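Local coordinates for chitinase (Paenibacillus sp. FPU-7, PDB 5GZT), which probably hydrolyses internal beta-1,4 linkages of chitin and chitodextrins, as expected of an endo-acting enzyme with family 18 glycoside hydrolase modules, at residues I562-S565 with E566-N570; G295-A298 with T299-T302. All coordinates share one frame; numbering follows the deposited sequence.

Contact 1. Residues I562-S565 with E566-N570; sequences IVYS and ELVNN
Helix 564-570 starts at the end of strand 561-563, and this contact takes in the junction and the opening turns, where the N-cap residue Val-563 meets Glu-566 and Leu-567. The carbonyl of Val-563 takes the amide of Leu-567 (O to N 3.1 Å) and, weakly, that of Glu-566. Tyr-564 O then accepts from Val-568 N at 2.9 Å, and Ser-565 O from Asn-569 N at 3.0 Å, opening an alpha-helical bonding pattern. One turn on from Tyr-564, Val-568 lays its CG2 methyl over one face of the phenol ring. Val-568 CG2 lies 3.8 Å from the centroid of the Tyr-564 ring in a CH-pi contact, displaced toward the rim, with CE2 of Tyr-564 the closest ring atom. CG of Tyr-564 lies opposite its amide nitrogen about the first side-chain bond (chi1 -172°), which sends the ring outward from the helix, tilted enough for one face to reach that methyl, while its hydroxyl bonds to Glu-633. A leucine here would probably leave the Glu-633 carboxylate without its hydroxyl mate and the Val-568 methyl without a flat surface to rest on. Ile-562, just before the helix, sends CG2 between two helix side chains, 3.5 Å from CG of Glu-566 and 3.7 Å from CD2 of Leu-567, crossing Leu-567 at about a right angle. Ile-562 and Leu-567 both pack on Ile-597 of strand 596-598, Ile-562 also on Val-537 and Leu-567 on Ser-535 of strand 534-538, so the helix start is seated on the antiparallel sheet inserted between the last two strands of the first barrel.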
ATOM      1  N   ILE B 562      20.618   7.850   6.283  1.00 17.29           N
ATOM      2  CA  ILE B 562      20.038   9.121   6.718  1.00 15.44           C
ATOM      3  C   ILE B 562      18.597   9.162   6.235  1.00 14.50           C
ATOM      4  O   ILE B 562      18.339   8.974   5.068  1.00 16.12           O
ATOM      5  CB  ILE B 562      20.835  10.300   6.117  1.00 16.74           C
ATOM      6  CG1 ILE B 562      22.261  10.274   6.565  1.00 18.55           C
ATOM      7  CG2 ILE B 562      20.214  11.633   6.547  1.00 17.74           C
ATOM      8  CD1 ILE B 562      23.207  11.222   5.841  1.00 18.26           C
ATOM      9  N   VAL B 563      17.628   9.409   7.110  1.00 16.22           N
ATOM     10  CA  VAL B 563      16.226   9.320   6.792  1.00 15.45           C
ATOM     11  C   VAL B 563      15.845  10.515   5.892  1.00 14.95           C
ATOM     12  O   VAL B 563      16.528  11.574   5.877  1.00 15.12           O
ATOM     13  CB  VAL B 563      15.349   9.220   8.048  1.00 18.21           C
ATOM     14  CG1 VAL B 563      15.840   8.074   8.984  1.00 18.89           C
ATOM     15  CG2 VAL B 563      15.324  10.550   8.818  1.00 18.84           C
ATOM     16  N   TYR B 564      14.869  10.304   5.013  1.00 14.57           N
ATOM     17  CA  TYR B 564      14.516  11.338   4.012  1.00 14.35           C
ATOM     18  C   TYR B 564      14.207  12.721   4.650  1.00 15.62           C
ATOM     19  O   TYR B 564      14.554  13.721   4.092  1.00 16.18           O
ATOM     20  CB  TYR B 564      13.295  10.891   3.249  1.00 13.97           C
ATOM     21  CG  TYR B 564      12.901  11.743   2.058  1.00 15.12           C
ATOM     22  CD1 TYR B 564      13.737  11.859   0.933  1.00 13.48           C
ATOM     23  CD2 TYR B 564      11.732  12.513   2.090  1.00 14.01           C
ATOM     24  CE1 TYR B 564      13.366  12.668  -0.145  1.00 14.63           C
ATOM     25  CE2 TYR B 564      11.346  13.279   1.008  1.00 15.18           C
ATOM     26  CZ  TYR B 564      12.141  13.363  -0.129  1.00 14.94           C
ATOM     27  OH  TYR B 564      11.769  14.118  -1.222  1.00 15.29           O
ATOM     28  N   SER B 565      13.458  12.772   5.745  1.00 15.58           N
ATOM     29  CA  SER B 565      13.147  14.066   6.386  1.00 16.51           C
ATOM     30  C   SER B 565      14.396  14.861   6.725  1.00 16.52           C
ATOM     31  O   SER B 565      14.422  16.072   6.540  1.00 16.43           O
ATOM     32  CB  SER B 565      12.325  13.863   7.647  1.00 19.81           C
ATOM     33  OG  SER B 565      12.969  12.963   8.548  1.00 21.18           O
ATOM     34  N   GLU B 566      15.448  14.184   7.166  1.00 16.31           N
ATOM     35  CA  GLU B 566      16.686  14.845   7.483  1.00 16.80           C
ATOM     36  C   GLU B 566      17.386  15.314   6.202  1.00 16.85           C
ATOM     37  O   GLU B 566      17.983  16.390   6.171  1.00 15.32           O
ATOM     38  CB  GLU B 566      17.584  13.906   8.278  1.00 18.16           C
ATOM     39  CG  GLU B 566      19.017  14.343   8.481  1.00 18.05           C
ATOM     40  CD  GLU B 566      19.161  15.603   9.334  1.00 18.76           C
ATOM     41  OE1 GLU B 566      18.307  15.922  10.207  1.00 21.75           O
ATOM     42  OE2 GLU B 566      20.149  16.364   9.099  1.00 19.24           O
ATOM     43  N   LEU B 567      17.285  14.524   5.130  1.00 14.42           N
ATOM     44  CA  LEU B 567      17.826  14.959   3.854  1.00 13.82           C
ATOM     45  C   LEU B 567      17.131  16.220   3.360  1.00 12.77           C
ATOM     46  O   LEU B 567      17.763  17.137   2.901  1.00 13.61           O
ATOM     47  CB  LEU B 567      17.761  13.848   2.767  1.00 14.78           C
ATOM     48  CG  LEU B 567      18.556  12.543   2.991  1.00 14.63           C
ATOM     49  CD1 LEU B 567      18.215  11.556   1.860  1.00 15.37           C
ATOM     50  CD2 LEU B 567      20.036  12.794   3.077  1.00 14.99           C
ATOM     51  N   VAL B 568      15.841  16.254   3.437  1.00 13.06           N
ATOM     52  CA  VAL B 568      15.078  17.436   3.050  1.00 14.15           C
ATOM     53  C   VAL B 568      15.562  18.634   3.895  1.00 16.42           C
ATOM     54  O   VAL B 568      15.894  19.687   3.362  1.00 15.15           O
ATOM     55  CB  VAL B 568      13.588  17.182   3.198  1.00 14.66           C
ATOM     56  CG1 VAL B 568      12.800  18.472   3.072  1.00 16.80           C
ATOM     57  CG2 VAL B 568      13.090  16.146   2.157  1.00 15.47           C
ATOM     58  N   ASN B 569      15.604  18.461   5.209  1.00 19.10           N
ATOM     59  CA  ASN B 569      15.943  19.569   6.082  1.00 19.06           C
ATOM     60  C   ASN B 569      17.363  20.103   5.888  1.00 18.17           C
ATOM     61  O   ASN B 569      17.534  21.295   5.918  1.00 17.44           O
ATOM     62  CB  ASN B 569      15.693  19.184   7.531  1.00 22.73           C
ATOM     63  CG  ASN B 569      14.184  19.074   7.877  1.00 24.24           C
ATOM     64  OD1 ASN B 569      13.278  19.525   7.173  1.00 26.93           O
ATOM     65  ND2 ASN B 569      13.952  18.466   8.971  1.00 26.34           N
ATOM     66  N   ASN B 570      18.369  19.235   5.686  1.00 16.43           N
ATOM     67  CA  ASN B 570      19.737  19.664   5.807  1.00 17.29           C
ATOM     68  C   ASN B 570      20.686  19.255   4.662  1.00 16.84           C
ATOM     69  O   ASN B 570      21.839  19.740   4.631  1.00 15.18           O
ATOM     70  CB  ASN B 570      20.313  19.170   7.152  1.00 20.12           C
ATOM     71  CG  ASN B 570      19.561  19.740   8.345  1.00 21.28           C
ATOM     72  OD1 ASN B 570      19.088  19.036   9.270  1.00 23.60           O
ATOM     73  ND2 ASN B 570      19.381  21.003   8.285  1.00 19.21           N
TER

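Contact 2. Residues G295-A298 with T299-T302; sequences GVDA and TKFT
Between Asp-297 and Phe-301 the backbone makes a short 3-10 turn with successive i to i+3 bonds: Lys-300 N bonds to Asp-297 O at 3.2 Å, its N-H nearly straight (164°) but arriving above the carbonyl plane, and Phe-301 N follows with a weak bond to Ala-298 O. The side chain of Asp-297 adds an Asx turn. OD1 of Asp-297 accepts twice from Thr-299, from the hydroxyl OG1 at 2.6 Å and from the amide N at 3.1 Å. Both donors come from the same face of the carboxylate: OG1 on the syn side and 25° out of plane, the amide from farther above. The Thr-299 hydroxyl sits between its own backbone nitrogen and carbonyl carbon (chi1 69°), which brings OG1 and N to bear on one oxygen; this double grip would restrain rotation of the carboxylate. The other oxygen, OD2 of Asp-297, lies 3.4 Å from CE of Lys-300, whose bent chain runs past the carboxylate. NZ of Lys-300 stays 4.7 Å from OD2 of Asp-297, so any attraction is probably longer-range electrostatics. Phe-301 folds its ring back against the turn. CA of Ala-298 stands over one face in a CH-pi contact, 3.9 Å from the Phe-301 ring centroid, and CB of Ala-298 touches CZ of Phe-301 at 3.6 Å. Val-296 meets the same ring differently, its CG1 lying at the edge in the ring plane, 3.8 Å from CZ of Phe-301. Tyr-625 adds an edge-to-face contact to Phe-301, and its hydroxyl receives the Asp-297 amide. This loop joins the first two parallel strands of the family 18 TIM barrel, 264-284 and 303-312, with Phe-301 packed on Ile-279 and Ser-281 of the former and Lys-300 against Asn-636 and Tyr-639 of helix 633-642.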
ATOM      1  N   GLY B 295       1.911  13.351  12.230  1.00 26.12           N
ATOM      2  CA  GLY B 295       0.661  12.875  11.637  1.00 27.37           C
ATOM      3  C   GLY B 295       0.801  11.656  10.708  1.00 29.62           C
ATOM      4  O   GLY B 295       1.926  11.260  10.293  1.00 30.79           O
ATOM      5  N   VAL B 296      -0.351  11.049  10.444  1.00 29.20           N
ATOM      6  CA  VAL B 296      -0.538   9.915   9.547  1.00 30.09           C
ATOM      7  C   VAL B 296      -1.805  10.278   8.783  1.00 33.75           C
ATOM      8  O   VAL B 296      -2.857  10.576   9.386  1.00 36.78           O
ATOM      9  CB  VAL B 296      -0.662   8.566  10.314  1.00 30.69           C
ATOM     10  CG1 VAL B 296      -0.687   7.365   9.366  1.00 30.79           C
ATOM     11  CG2 VAL B 296       0.476   8.347  11.287  1.00 30.95           C
ATOM     12  N   ASP B 297      -1.689  10.385   7.466  1.00 31.54           N
ATOM     13  CA  ASP B 297      -2.837  10.537   6.617  1.00 30.08           C
ATOM     14  C   ASP B 297      -3.010   9.240   5.879  1.00 34.11           C
ATOM     15  O   ASP B 297      -2.432   9.006   4.809  1.00 30.66           O
ATOM     16  CB  ASP B 297      -2.612  11.738   5.733  1.00 33.21           C
ATOM     17  CG  ASP B 297      -3.692  11.912   4.663  1.00 31.55           C
ATOM     18  OD1 ASP B 297      -4.766  11.247   4.716  1.00 31.70           O
ATOM     19  OD2 ASP B 297      -3.383  12.711   3.763  1.00 33.75           O
ATOM     20  N   ALA B 298      -3.806   8.363   6.479  1.00 36.02           N
ATOM     21  CA  ALA B 298      -4.087   7.050   5.924  1.00 32.23           C
ATOM     22  C   ALA B 298      -4.952   7.055   4.696  1.00 29.35           C
ATOM     23  O   ALA B 298      -5.094   6.008   4.086  1.00 35.18           O
ATOM     24  CB  ALA B 298      -4.665   6.124   6.983  1.00 36.24           C
ATOM     25  N   THR B 299      -5.433   8.216   4.233  1.00 30.23           N
ATOM     26  CA  THR B 299      -6.049   8.270   2.884  1.00 29.44           C
ATOM     27  C   THR B 299      -5.067   7.969   1.770  1.00 29.45           C
ATOM     28  O   THR B 299      -5.478   7.697   0.683  1.00 30.40           O
ATOM     29  CB  THR B 299      -6.785   9.588   2.574  1.00 29.66           C
ATOM     30  OG1 THR B 299      -5.869  10.694   2.435  1.00 33.50           O
ATOM     31  CG2 THR B 299      -7.817   9.936   3.694  1.00 31.90           C
ATOM     32  N   LYS B 300      -3.772   8.015   2.029  1.00 27.34           N
ATOM     33  CA  LYS B 300      -2.762   7.828   0.974  1.00 26.39           C
ATOM     34  C   LYS B 300      -2.184   6.418   0.845  1.00 25.71           C
ATOM     35  O   LYS B 300      -1.253   6.168   0.034  1.00 20.87           O
ATOM     36  CB  LYS B 300      -1.661   8.813   1.224  1.00 26.83           C
ATOM     37  CG  LYS B 300      -2.142  10.231   1.400  1.00 29.41           C
ATOM     38  CD  LYS B 300      -2.847  10.706   0.152  1.00 31.40           C
ATOM     39  CE  LYS B 300      -3.449  12.073   0.406  1.00 34.64           C
ATOM     40  NZ  LYS B 300      -3.430  12.740  -0.892  1.00 37.48           N
ATOM     41  N   PHE B 301      -2.735   5.485   1.607  1.00 24.52           N
ATOM     42  CA  PHE B 301      -2.276   4.133   1.465  1.00 24.36           C
ATOM     43  C   PHE B 301      -3.414   3.197   1.727  1.00 26.84           C
ATOM     44  O   PHE B 301      -4.442   3.615   2.233  1.00 25.97           O
ATOM     45  CB  PHE B 301      -1.066   3.830   2.357  1.00 27.58           C
ATOM     46  CG  PHE B 301      -1.198   4.217   3.813  1.00 27.88           C
ATOM     47  CD1 PHE B 301      -1.940   3.449   4.706  1.00 34.96           C
ATOM     48  CD2 PHE B 301      -0.442   5.263   4.334  1.00 29.62           C
ATOM     49  CE1 PHE B 301      -2.014   3.807   6.063  1.00 34.56           C
ATOM     50  CE2 PHE B 301      -0.503   5.650   5.656  1.00 30.36           C
ATOM     51  CZ  PHE B 301      -1.290   4.921   6.548  1.00 33.67           C
ATOM     52  N   THR B 302      -3.230   1.938   1.400  1.00 28.26           N
ATOM     53  CA  THR B 302      -4.319   0.964   1.532  1.00 30.88           C
ATOM     54  C   THR B 302      -4.081  -0.014   2.636  1.00 31.46           C
ATOM     55  O   THR B 302      -5.063  -0.604   3.171  1.00 33.01           O
ATOM     56  CB  THR B 302      -4.549   0.161   0.239  1.00 29.00           C
ATOM     57  OG1 THR B 302      -3.385  -0.618  -0.053  1.00 27.65           O
ATOM     58  CG2 THR B 302      -4.824   1.091  -0.874  1.00 34.01           C
TER

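How the contacts relate
Both contacts lie in the first family 18 module, their centres 21 Å apart and their nearest atoms about 11 Å apart, without touching. Residues 295-302 belong to the barrel, in the loop entering its second strand, whereas 562-570 belong with the antiparallel sheet inserted between the last two barrel strands, consistent with the insertion domain of many family 18 chitinases. Helix 633-642 links them indirectly: Glu-633 is hydrogen-bonded to the hydroxyl of Tyr-564 in contact 1, while Asn-636 and Tyr-639 flank contact 2. A bound formic acid molecule, probably from the crystallisation liquor, lies about 4 Å from the side chain of Val-568. The sodium ion, held by Glu-44, Thr-50, Phe-52 and Ser-72, belongs to the N-terminal parallel-strand region instead.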